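Local coordinates for 457aa long hypothetical protein (Pyrococcus horikoshii, PDB 2CSU) that is of unknown function but joins a Rossmann-type CoA-binding domain to a flavodoxin-like domain and a ligase-CoA domain of the succinyl-CoA ligase superfamily, at residues I11-A16 against E26-L31; I65-I70 against G91-T96; A321-K326 against L364-V369; R332-P337 against Y357-L362. One frame throughout, in Å; residues are numbered along the deposited sequence.

Interaction 1 of 4, residues I11-A16 against E26-L31; sequences IAVIGA and EVFKNL
Apolar packing of a helix on a sheet strand joins Ile11, Val13 and Ala16 to Val27, Phe28 and Leu31, within the first beta-alpha-beta unit of the Rossmann-type domain (strand 10-14, helix 23-31, strand 38-42). The helix runs back over the strand: the two short axes approach to 9.3 Å and their directions differ by 156°, close to antiparallel.

Val13 is the middle of the contact, and its two methyls divide the work. CG1, anti to the backbone N (chi1 -177°), meets Val27 CG1 at 3.7 Å. CG2 comes in at the edge of the Phe28 ring, near the ring plane, where CD1 is 4.1 Å from it. Leu31 sits one helix turn beyond Val27 and sends CD1 to the strand, where it also reaches Ile11 CG2 at 4.0 Å.

At the end of the strand, a type II turn runs from Val13 to Ala16, and Gly15 takes a positive phi that suits glycine. The turn brings the Ala16 CB to 4.0 Å from the Phe28 CB. Phe28 also packs on Val39 and Pro41 of the next strand, while Leu31 touches Leu139 and Ala141 of strand 139-142. The packing is tight at one point: Val13 CG2 and Leu31 CD1 are 3.4 Å apart, closer than methyl groups usually stand.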
# COMPACT_ATOMS: atom_id res chain seq x y z
N ILE A 11 -25.69 -11.37 -25.03
CA ILE A 11 -24.29 -11.15 -25.37
C ILE A 11 -23.74 -12.16 -26.35
O ILE A 11 -23.92 -13.36 -26.18
CB ILE A 11 -23.38 -11.21 -24.12
CG1 ILE A 11 -23.90 -10.28 -23.03
CG2 ILE A 11 -21.96 -10.85 -24.51
CD1 ILE A 11 -23.08 -10.33 -21.75
N ALA A 12 -23.06 -11.66 -27.37
CA ALA A 12 -22.43 -12.52 -28.35
C ALA A 12 -20.93 -12.40 -28.15
O ALA A 12 -20.38 -11.29 -28.18
CB ALA A 12 -22.80 -12.09 -29.78
N VAL A 13 -20.26 -13.51 -27.88
CA VAL A 13 -18.82 -13.45 -27.72
C VAL A 13 -18.26 -14.06 -28.99
O VAL A 13 -18.27 -15.27 -29.17
CB VAL A 13 -18.33 -14.21 -26.50
CG1 VAL A 13 -16.82 -14.04 -26.36
CG2 VAL A 13 -19.02 -13.68 -25.24
N ILE A 14 -17.79 -13.20 -29.89
CA ILE A 14 -17.27 -13.66 -31.16
C ILE A 14 -15.79 -13.96 -31.02
O ILE A 14 -14.97 -13.07 -30.88
CB ILE A 14 -17.56 -12.60 -32.25
CG1 ILE A 14 -19.05 -12.22 -32.16
CG2 ILE A 14 -17.21 -13.14 -33.64
CD1 ILE A 14 -19.54 -11.20 -33.18
N GLY A 15 -15.47 -15.25 -31.04
CA GLY A 15 -14.09 -15.65 -30.87
C GLY A 15 -13.99 -16.49 -29.61
O GLY A 15 -12.90 -16.84 -29.16
N ALA A 16 -15.13 -16.81 -29.01
CA ALA A 16 -15.13 -17.65 -27.81
C ALA A 16 -14.32 -18.88 -28.21
O ALA A 16 -14.47 -19.39 -29.33
CB ALA A 16 -16.56 -18.04 -27.43
N GLU A 26 -10.92 -16.83 -22.11
CA GLU A 26 -11.14 -16.17 -20.83
C GLU A 26 -12.40 -15.31 -20.81
O GLU A 26 -13.08 -15.19 -19.80
CB GLU A 26 -9.95 -15.28 -20.47
CG GLU A 26 -8.62 -15.98 -20.24
CD GLU A 26 -8.68 -17.01 -19.12
OE1 GLU A 26 -9.41 -16.79 -18.12
OE2 GLU A 26 -7.97 -18.04 -19.23
N VAL A 27 -12.70 -14.68 -21.94
CA VAL A 27 -13.87 -13.83 -22.01
C VAL A 27 -15.15 -14.65 -21.85
O VAL A 27 -16.04 -14.29 -21.06
CB VAL A 27 -13.93 -13.07 -23.36
CG1 VAL A 27 -15.21 -12.30 -23.46
CG2 VAL A 27 -12.72 -12.14 -23.50
N PHE A 28 -15.25 -15.75 -22.58
CA PHE A 28 -16.46 -16.54 -22.42
C PHE A 28 -16.53 -17.17 -21.03
O PHE A 28 -17.58 -17.29 -20.41
CB PHE A 28 -16.46 -17.63 -23.50
CG PHE A 28 -17.81 -18.30 -23.55
CD1 PHE A 28 -18.92 -17.56 -23.93
CD2 PHE A 28 -17.93 -19.64 -23.23
CE1 PHE A 28 -20.16 -18.18 -24.00
CE2 PHE A 28 -19.17 -20.25 -23.30
CZ PHE A 28 -20.29 -19.53 -23.68
N LYS A 29 -15.35 -17.61 -20.56
CA LYS A 29 -15.27 -18.19 -19.23
C LYS A 29 -15.82 -17.22 -18.18
O LYS A 29 -16.60 -17.57 -17.30
CB LYS A 29 -13.80 -18.50 -18.93
CG LYS A 29 -13.51 -18.47 -17.43
CD LYS A 29 -12.54 -19.58 -17.01
CE LYS A 29 -11.13 -19.05 -16.72
NZ LYS A 29 -10.15 -19.78 -17.53
N ASN A 30 -15.34 -15.97 -18.27
CA ASN A 30 -15.79 -14.96 -17.32
C ASN A 30 -17.29 -14.68 -17.48
O ASN A 30 -17.99 -14.38 -16.53
CB ASN A 30 -14.99 -13.68 -17.57
CG ASN A 30 -13.59 -13.87 -17.06
OD1 ASN A 30 -13.35 -14.43 -16.00
ND2 ASN A 30 -12.63 -13.37 -17.86
N LEU A 31 -17.82 -14.71 -18.70
CA LEU A 31 -19.23 -14.39 -18.90
C LEU A 31 -20.17 -15.52 -18.50
O LEU A 31 -21.39 -15.36 -18.56
CB LEU A 31 -19.48 -13.98 -20.35
CG LEU A 31 -18.85 -12.62 -20.69
CD1 LEU A 31 -19.10 -12.26 -22.15
CD2 LEU A 31 -19.44 -11.56 -19.77

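Interaction 2 of 4, residues I65-I70 against G91-T96; sequences IDLAII and GVVIIT
Leu67 to Ile70 and Gly91 to Ile94 are neighbouring parallel strands of the Rossmann-type sheet, joined by helix 74-87 in a beta-alpha-beta crossover. Their axes are 4.7 Å apart, and the backbone ladder is the firm part of the contact. Five bonds make it up, from Gly91 N to Asp66 O at the start to Ile95 N to Ile70 O at the end; the shortest, Ile70 N to Val93 O, is 2.7 Å.

Side chains pack tightly at two places. On the face with Ile69 and Val93 the two lie side by side, pointing the same way; a chi2 of -51° turns the Ile69 CD1 toward its neighbour, 3.7 Å from Val93 CB. On the other face Ile70 keeps CD1 extended (chi2 -175°) and sets it 3.6 Å from Val92 CG1, two residues back from its paired Ile94. Helix 74-87 lies over this second face, with Thr80 on Ile70 and Cys84 on Ala68.

Elsewhere the fit is slacker. Ile70 CB and Ile94 CG1 stand 4.3 Å apart, and Leu67 CD1 stays 4.4 Å from Val93 CG2. The partly exposed end is at Thr96, whose hydroxyl bonds to Val72 O in the turn leading into the helix. At the start, Asp66 is buried and gives its carboxylate to the backbone N atoms of Lys9 and Gly10. Beside it, Leu67 CD1 comes to rest 3.4 Å from Gly91 O.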
# COMPACT_ATOMS: atom_id res chain seq x y z
N ILE A 65 -29.53 -9.97 -29.83
CA ILE A 65 -28.24 -9.58 -29.27
C ILE A 65 -28.09 -8.05 -29.25
O ILE A 65 -28.29 -7.37 -30.24
CB ILE A 65 -27.14 -10.19 -30.15
CG1 ILE A 65 -27.29 -11.72 -30.22
CG2 ILE A 65 -25.75 -9.87 -29.57
CD1 ILE A 65 -27.12 -12.39 -28.85
N ASP A 66 -27.79 -7.52 -28.05
CA ASP A 66 -27.55 -6.08 -27.96
C ASP A 66 -26.10 -5.75 -27.60
O ASP A 66 -25.68 -4.60 -27.57
CB ASP A 66 -28.53 -5.44 -26.96
CG ASP A 66 -28.39 -6.08 -25.59
OD1 ASP A 66 -27.96 -7.23 -25.53
OD2 ASP A 66 -28.76 -5.44 -24.60
N LEU A 67 -25.33 -6.81 -27.29
CA LEU A 67 -23.91 -6.61 -27.01
C LEU A 67 -23.07 -7.77 -27.55
O LEU A 67 -23.38 -8.93 -27.35
CB LEU A 67 -23.72 -6.51 -25.50
CG LEU A 67 -22.24 -6.50 -25.10
CD1 LEU A 67 -21.51 -5.28 -25.63
CD2 LEU A 67 -22.04 -6.49 -23.58
N ALA A 68 -21.97 -7.40 -28.19
CA ALA A 68 -21.05 -8.40 -28.72
C ALA A 68 -19.63 -8.05 -28.36
O ALA A 68 -19.26 -6.87 -28.33
CB ALA A 68 -21.19 -8.50 -30.24
N ILE A 69 -18.83 -9.07 -28.08
CA ILE A 69 -17.43 -8.86 -27.76
C ILE A 69 -16.65 -9.49 -28.90
O ILE A 69 -16.79 -10.68 -29.17
CB ILE A 69 -17.02 -9.58 -26.46
CG1 ILE A 69 -18.04 -9.32 -25.34
CG2 ILE A 69 -15.61 -9.14 -26.08
CD1 ILE A 69 -18.39 -7.86 -25.11
N ILE A 70 -15.86 -8.68 -29.59
CA ILE A 70 -15.09 -9.19 -30.69
C ILE A 70 -13.68 -9.47 -30.21
O ILE A 70 -12.92 -8.56 -29.86
CB ILE A 70 -15.11 -8.22 -31.87
CG1 ILE A 70 -16.56 -8.05 -32.35
CG2 ILE A 70 -14.21 -8.73 -32.99
CD1 ILE A 70 -16.75 -7.19 -33.61
N GLY A 91 -24.17 -2.43 -29.02
CA GLY A 91 -22.81 -2.05 -28.63
C GLY A 91 -21.80 -3.18 -28.88
O GLY A 91 -22.10 -4.36 -28.81
N VAL A 92 -20.57 -2.76 -29.24
CA VAL A 92 -19.52 -3.74 -29.50
C VAL A 92 -18.22 -3.39 -28.75
O VAL A 92 -17.73 -2.27 -28.79
CB VAL A 92 -19.26 -3.78 -31.00
CG1 VAL A 92 -18.14 -4.78 -31.31
CG2 VAL A 92 -20.52 -4.19 -31.74
N VAL A 93 -17.68 -4.39 -28.06
CA VAL A 93 -16.41 -4.24 -27.39
C VAL A 93 -15.44 -5.03 -28.26
O VAL A 93 -15.61 -6.25 -28.45
CB VAL A 93 -16.39 -4.87 -25.99
CG1 VAL A 93 -14.95 -4.83 -25.46
CG2 VAL A 93 -17.34 -4.12 -25.03
N ILE A 94 -14.44 -4.34 -28.79
CA ILE A 94 -13.43 -4.96 -29.64
C ILE A 94 -12.17 -5.11 -28.80
O ILE A 94 -11.46 -4.13 -28.53
CB ILE A 94 -13.10 -4.09 -30.89
CG1 ILE A 94 -14.35 -3.94 -31.76
CG2 ILE A 94 -11.97 -4.73 -31.71
CD1 ILE A 94 -14.15 -3.04 -32.96
N ILE A 95 -11.89 -6.34 -28.39
CA ILE A 95 -10.73 -6.63 -27.57
C ILE A 95 -9.49 -6.64 -28.43
O ILE A 95 -8.43 -6.16 -28.03
CB ILE A 95 -10.88 -8.00 -26.87
CG1 ILE A 95 -11.93 -7.90 -25.76
CG2 ILE A 95 -9.54 -8.46 -26.32
CD1 ILE A 95 -11.57 -6.93 -24.66
N THR A 96 -9.63 -7.17 -29.63
CA THR A 96 -8.53 -7.29 -30.58
C THR A 96 -7.71 -6.02 -30.84
O THR A 96 -8.25 -4.92 -31.00
CB THR A 96 -9.05 -7.82 -31.90
OG1 THR A 96 -9.83 -8.99 -31.63
CG2 THR A 96 -7.88 -8.18 -32.84

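Interaction 3 of 4, residues A321-K326 against L364-V369; sequences ATLEEK and LQDPNV
Glu324 lays the end of its side chain across the ring of Pro367, crossing it at about a right angle, with OE1 3.5 Å from Pro367 CD. The stronger link is next to it: Asp366 OD2 takes the backbone N-H of Glu324 through its syn lone pair, at 2.8 Å from the N and nearly straight (168°). The Asp366 CG is anti to its own backbone N (chi1 -164°), on a side chain that sets out toward the Glu324 loop.

This buried carboxylate accepts three hydrogen bonds in all. Its OD1 accepts from Asn368 N at 3.0 Å, on the anti side, closing an Asx turn within the type I turn from Asp366 to Val369; OD2 also bonds to Thr327 OG1. Asp366 thus ties the loop after its own helix to the start of another, because Glu324 occupies the N-cap position of helix 325-334. The negative charges of Glu324 OE1 and Asp366 OD2 stay 4.6 Å apart, and a weak salt bridge from Lys326 NZ to Glu324 OE2 may ease the repulsion.

Asn368 adds a weak bond from ND2 to Thr322 O. An apolar pair follows, Leu323 CD2 meeting Val369 CG2 at 3.9 Å. Separately, the Ala321 methyl makes a close contact with a carbonyl, CB lying 3.1 Å from Asn368 O. The two loops therefore run alongside each other where helix 353-365 ends and helix 325-334 begins, next to strand 295-300, which Ala321 touches at Lys295 and Val369 at Ala297.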
# COMPACT_ATOMS: atom_id res chain seq x y z
N ALA A 321 -10.81 20.86 13.96
CA ALA A 321 -11.88 21.58 14.63
C ALA A 321 -11.54 21.91 16.08
O ALA A 321 -10.63 21.32 16.67
CB ALA A 321 -13.17 20.75 14.57
N THR A 322 -12.27 22.87 16.65
CA THR A 322 -12.06 23.25 18.04
C THR A 322 -13.30 22.72 18.75
O THR A 322 -14.42 23.10 18.42
CB THR A 322 -12.00 24.78 18.24
OG1 THR A 322 -10.93 25.33 17.47
CG2 THR A 322 -11.78 25.11 19.71
N LEU A 323 -13.09 21.81 19.70
CA LEU A 323 -14.19 21.20 20.43
C LEU A 323 -14.80 22.10 21.50
O LEU A 323 -14.20 23.09 21.90
CB LEU A 323 -13.70 19.90 21.09
CG LEU A 323 -12.94 18.92 20.18
CD1 LEU A 323 -12.58 17.68 20.97
CD2 LEU A 323 -13.79 18.58 18.96
N GLU A 324 -16.01 21.76 21.94
CA GLU A 324 -16.68 22.53 22.99
C GLU A 324 -16.19 22.01 24.33
O GLU A 324 -15.79 20.85 24.44
CB GLU A 324 -18.21 22.38 22.90
CG GLU A 324 -18.83 23.19 21.76
CD GLU A 324 -20.32 23.43 21.94
OE1 GLU A 324 -21.06 22.44 22.14
OE2 GLU A 324 -20.75 24.60 21.87
N GLU A 325 -16.19 22.87 25.35
CA GLU A 325 -15.76 22.40 26.66
C GLU A 325 -16.61 21.22 27.15
O GLU A 325 -16.12 20.26 27.72
CB GLU A 325 -15.87 23.56 27.65
CG GLU A 325 -14.51 23.97 28.23
CD GLU A 325 -14.01 22.86 29.13
OE1 GLU A 325 -13.47 21.89 28.62
OE2 GLU A 325 -14.16 22.99 30.35
N LYS A 326 -17.93 21.35 26.94
CA LYS A 326 -18.83 20.28 27.36
C LYS A 326 -18.37 18.92 26.86
O LYS A 326 -18.36 17.92 27.57
CB LYS A 326 -20.23 20.60 26.82
CG LYS A 326 -20.78 21.92 27.35
CD LYS A 326 -21.83 22.52 26.42
CE LYS A 326 -21.66 24.04 26.24
NZ LYS A 326 -21.87 24.39 24.84
N LEU A 364 -18.97 13.38 16.99
CA LEU A 364 -19.97 13.58 15.94
C LEU A 364 -21.11 14.51 16.39
O LEU A 364 -21.85 15.04 15.56
CB LEU A 364 -20.56 12.24 15.49
CG LEU A 364 -19.68 11.28 14.68
CD1 LEU A 364 -20.37 9.94 14.56
CD2 LEU A 364 -19.40 11.85 13.29
N GLN A 365 -21.26 14.69 17.69
CA GLN A 365 -22.32 15.55 18.22
C GLN A 365 -21.84 16.98 18.43
O GLN A 365 -22.64 17.91 18.50
CB GLN A 365 -22.86 14.98 19.54
CG GLN A 365 -23.96 13.95 19.35
CD GLN A 365 -24.34 13.23 20.64
OE1 GLN A 365 -25.12 12.28 20.63
NE2 GLN A 365 -23.78 13.68 21.77
N ASP A 366 -20.52 17.15 18.51
CA ASP A 366 -19.97 18.49 18.69
C ASP A 366 -20.31 19.28 17.44
O ASP A 366 -20.02 18.85 16.32
CB ASP A 366 -18.46 18.42 18.90
CG ASP A 366 -17.90 19.72 19.46
OD1 ASP A 366 -17.77 20.69 18.70
OD2 ASP A 366 -17.58 19.76 20.67
N PRO A 367 -20.94 20.44 17.61
CA PRO A 367 -21.33 21.31 16.50
C PRO A 367 -20.18 21.85 15.65
O PRO A 367 -20.41 22.39 14.58
CB PRO A 367 -22.11 22.42 17.19
CG PRO A 367 -21.39 22.54 18.52
CD PRO A 367 -21.25 21.08 18.91
N ASN A 368 -18.95 21.71 16.13
CA ASN A 368 -17.81 22.23 15.38
C ASN A 368 -17.09 21.17 14.55
O ASN A 368 -16.11 21.48 13.86
CB ASN A 368 -16.80 22.90 16.31
CG ASN A 368 -17.34 24.19 16.91
OD1 ASN A 368 -17.94 25.00 16.22
ND2 ASN A 368 -17.12 24.37 18.21
N VAL A 369 -17.55 19.93 14.63
CA VAL A 369 -16.95 18.84 13.88
C VAL A 369 -17.73 18.63 12.59
O VAL A 369 -18.95 18.44 12.62
CB VAL A 369 -16.94 17.53 14.70
CG1 VAL A 369 -16.35 16.39 13.87
CG2 VAL A 369 -16.12 17.72 15.97

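Interaction 4 of 4, residues R332-P337 against Y357-L362; sequences RSFLPP and YRTAKL
A stacked arginine-phenylalanine pair joins two neighbouring helices of the ligase-CoA domain: Phe334, in the last turn of helix 325-334, meets Arg358 in the middle of helix 353-365. The guanidinium lies flat on one face of the ring, the planes only 17° apart and the two centres 4.2 Å apart. The cation is off-centre, however. Arg358 CD lies squarely over the ring face, 4.1 Å from the centroid; the bend at chi3 (88°) then sets the direction of NE, and NH1 carries on past the ring to within 3.3 Å of Phe334 CB. The phenylalanine takes the crowded first torsion, CG between the backbone N and the carbonyl carbon (chi1 72°).

The ring edge is held as well. Leu362 CD1 meets Phe334 CE2 tip to tip at 3.7 Å, and Thr359 OG1 lies near the ring plane, 3.5 Å from Phe334 CZ. That hydroxyl is bonded to Asp355 O one turn back in its own helix.

A water spans the outer end, accepting from Arg358 NH2 at 2.7 Å and donating to Ser333 OG at 3.2 Å. The exposed arginine thus keeps a hydrogen-bond partner while its flat group rests on an aromatic face, a cation-pi pairing whose electrostatic part is probably modest, given the offset, beside the dispersion of the stack.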
# COMPACT_ATOMS: atom_id res chain seq x y z
N ARG A 332 -12.80 13.74 29.23
CA ARG A 332 -11.92 13.71 30.39
C ARG A 332 -12.46 12.85 31.54
O ARG A 332 -11.70 12.40 32.39
CB ARG A 332 -11.71 15.15 30.86
CG ARG A 332 -10.70 15.36 31.96
CD ARG A 332 -10.05 16.72 31.73
NE ARG A 332 -11.04 17.73 31.36
CZ ARG A 332 -10.77 18.87 30.74
NH1 ARG A 332 -9.52 19.17 30.40
NH2 ARG A 332 -11.75 19.72 30.46
N SER A 333 -13.76 12.60 31.56
CA SER A 333 -14.35 11.81 32.63
C SER A 333 -14.15 10.31 32.51
O SER A 333 -13.92 9.63 33.51
CB SER A 333 -15.83 12.12 32.76
OG SER A 333 -16.57 11.48 31.74
N PHE A 334 -14.23 9.77 31.29
CA PHE A 334 -14.09 8.33 31.13
C PHE A 334 -12.78 7.86 30.51
O PHE A 334 -12.50 6.66 30.50
CB PHE A 334 -15.27 7.78 30.34
CG PHE A 334 -15.26 8.15 28.89
CD1 PHE A 334 -14.59 7.35 27.96
CD2 PHE A 334 -15.91 9.29 28.44
CE1 PHE A 334 -14.58 7.68 26.60
CE2 PHE A 334 -15.91 9.64 27.08
CZ PHE A 334 -15.24 8.84 26.16
N LEU A 335 -11.99 8.78 29.98
CA LEU A 335 -10.71 8.41 29.37
C LEU A 335 -9.58 8.47 30.38
O LEU A 335 -9.69 9.13 31.41
CB LEU A 335 -10.38 9.34 28.21
CG LEU A 335 -11.28 9.23 26.98
CD1 LEU A 335 -10.85 10.26 25.92
CD2 LEU A 335 -11.21 7.82 26.45
N PRO A 336 -8.47 7.77 30.11
CA PRO A 336 -7.33 7.77 31.03
C PRO A 336 -6.80 9.19 31.28
O PRO A 336 -7.17 10.13 30.57
CB PRO A 336 -6.31 6.88 30.31
CG PRO A 336 -7.19 5.92 29.56
CD PRO A 336 -8.26 6.82 29.01
N PRO A 337 -5.92 9.35 32.28
CA PRO A 337 -5.35 10.62 32.71
C PRO A 337 -4.42 11.26 31.67
O PRO A 337 -4.39 12.47 31.48
CB PRO A 337 -4.59 10.38 34.02
CG PRO A 337 -5.09 9.07 34.60
CD PRO A 337 -5.65 8.33 33.29
N TYR A 357 -16.84 3.90 20.92
CA TYR A 357 -18.24 4.28 20.76
C TYR A 357 -18.52 5.65 21.37
O TYR A 357 -19.02 6.56 20.71
CB TYR A 357 -19.10 3.22 21.46
CG TYR A 357 -20.43 3.78 21.84
CD1 TYR A 357 -21.36 4.10 20.85
CD2 TYR A 357 -20.78 3.94 23.18
CE1 TYR A 357 -22.62 4.58 21.20
CE2 TYR A 357 -22.03 4.43 23.53
CZ TYR A 357 -22.95 4.75 22.54
OH TYR A 357 -24.18 5.27 22.88
N ARG A 358 -18.20 5.82 22.64
CA ARG A 358 -18.48 7.08 23.32
C ARG A 358 -17.80 8.28 22.69
O ARG A 358 -18.44 9.31 22.45
CB ARG A 358 -18.08 6.98 24.80
CG ARG A 358 -19.03 6.13 25.64
CD ARG A 358 -18.57 6.07 27.09
NE ARG A 358 -19.10 7.16 27.90
CZ ARG A 358 -18.91 7.27 29.21
NH1 ARG A 358 -18.19 6.35 29.84
NH2 ARG A 358 -19.45 8.27 29.90
N THR A 359 -16.50 8.17 22.44
CA THR A 359 -15.75 9.28 21.85
C THR A 359 -16.28 9.69 20.46
O THR A 359 -16.39 10.88 20.16
CB THR A 359 -14.25 8.93 21.74
OG1 THR A 359 -13.73 8.65 23.05
CG2 THR A 359 -13.49 10.09 21.14
N ALA A 360 -16.60 8.70 19.63
CA ALA A 360 -17.10 8.98 18.28
C ALA A 360 -18.44 9.71 18.35
O ALA A 360 -18.67 10.68 17.62
CB ALA A 360 -17.25 7.67 17.50
N LYS A 361 -19.31 9.24 19.25
CA LYS A 361 -20.62 9.84 19.46
C LYS A 361 -20.44 11.29 19.88
O LYS A 361 -21.02 12.21 19.29
CB LYS A 361 -21.37 9.05 20.56
CG LYS A 361 -22.76 9.57 20.90
CD LYS A 361 -23.54 8.54 21.74
CE LYS A 361 -24.53 9.21 22.69
NZ LYS A 361 -25.29 8.22 23.53
N LEU A 362 -19.60 11.49 20.89
CA LEU A 362 -19.31 12.82 21.40
C LEU A 362 -18.73 13.74 20.34
O LEU A 362 -19.12 14.91 20.25
CB LEU A 362 -18.33 12.73 22.58
CG LEU A 362 -18.92 12.38 23.95
CD1 LEU A 362 -17.82 11.94 24.90
CD2 LEU A 362 -19.66 13.60 24.49
O HOH W 1 -18.53 8.95 32.30

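The four contacts fall into two pairs on opposite sides of the chain's centre. Interactions 1 and 2 come first in sequence and belong to one parallel sheet of the CoA-binding domain; their centres are 10 Å apart, and strands 10-14 and 67-70 lie next to each other through backbone bonds of Ala12. Interactions 3 and 4 use the same two helices, 325-334 and 353-365, of the ligase-CoA domain, with centres 13 Å apart; 332-337 and 357-362 are nested inside the loop that 321-326 and 364-369 close. Between the pairs lie 55 to 57 Å, centre to centre, so each pair is internal packing of its own domain, and neither touches the other.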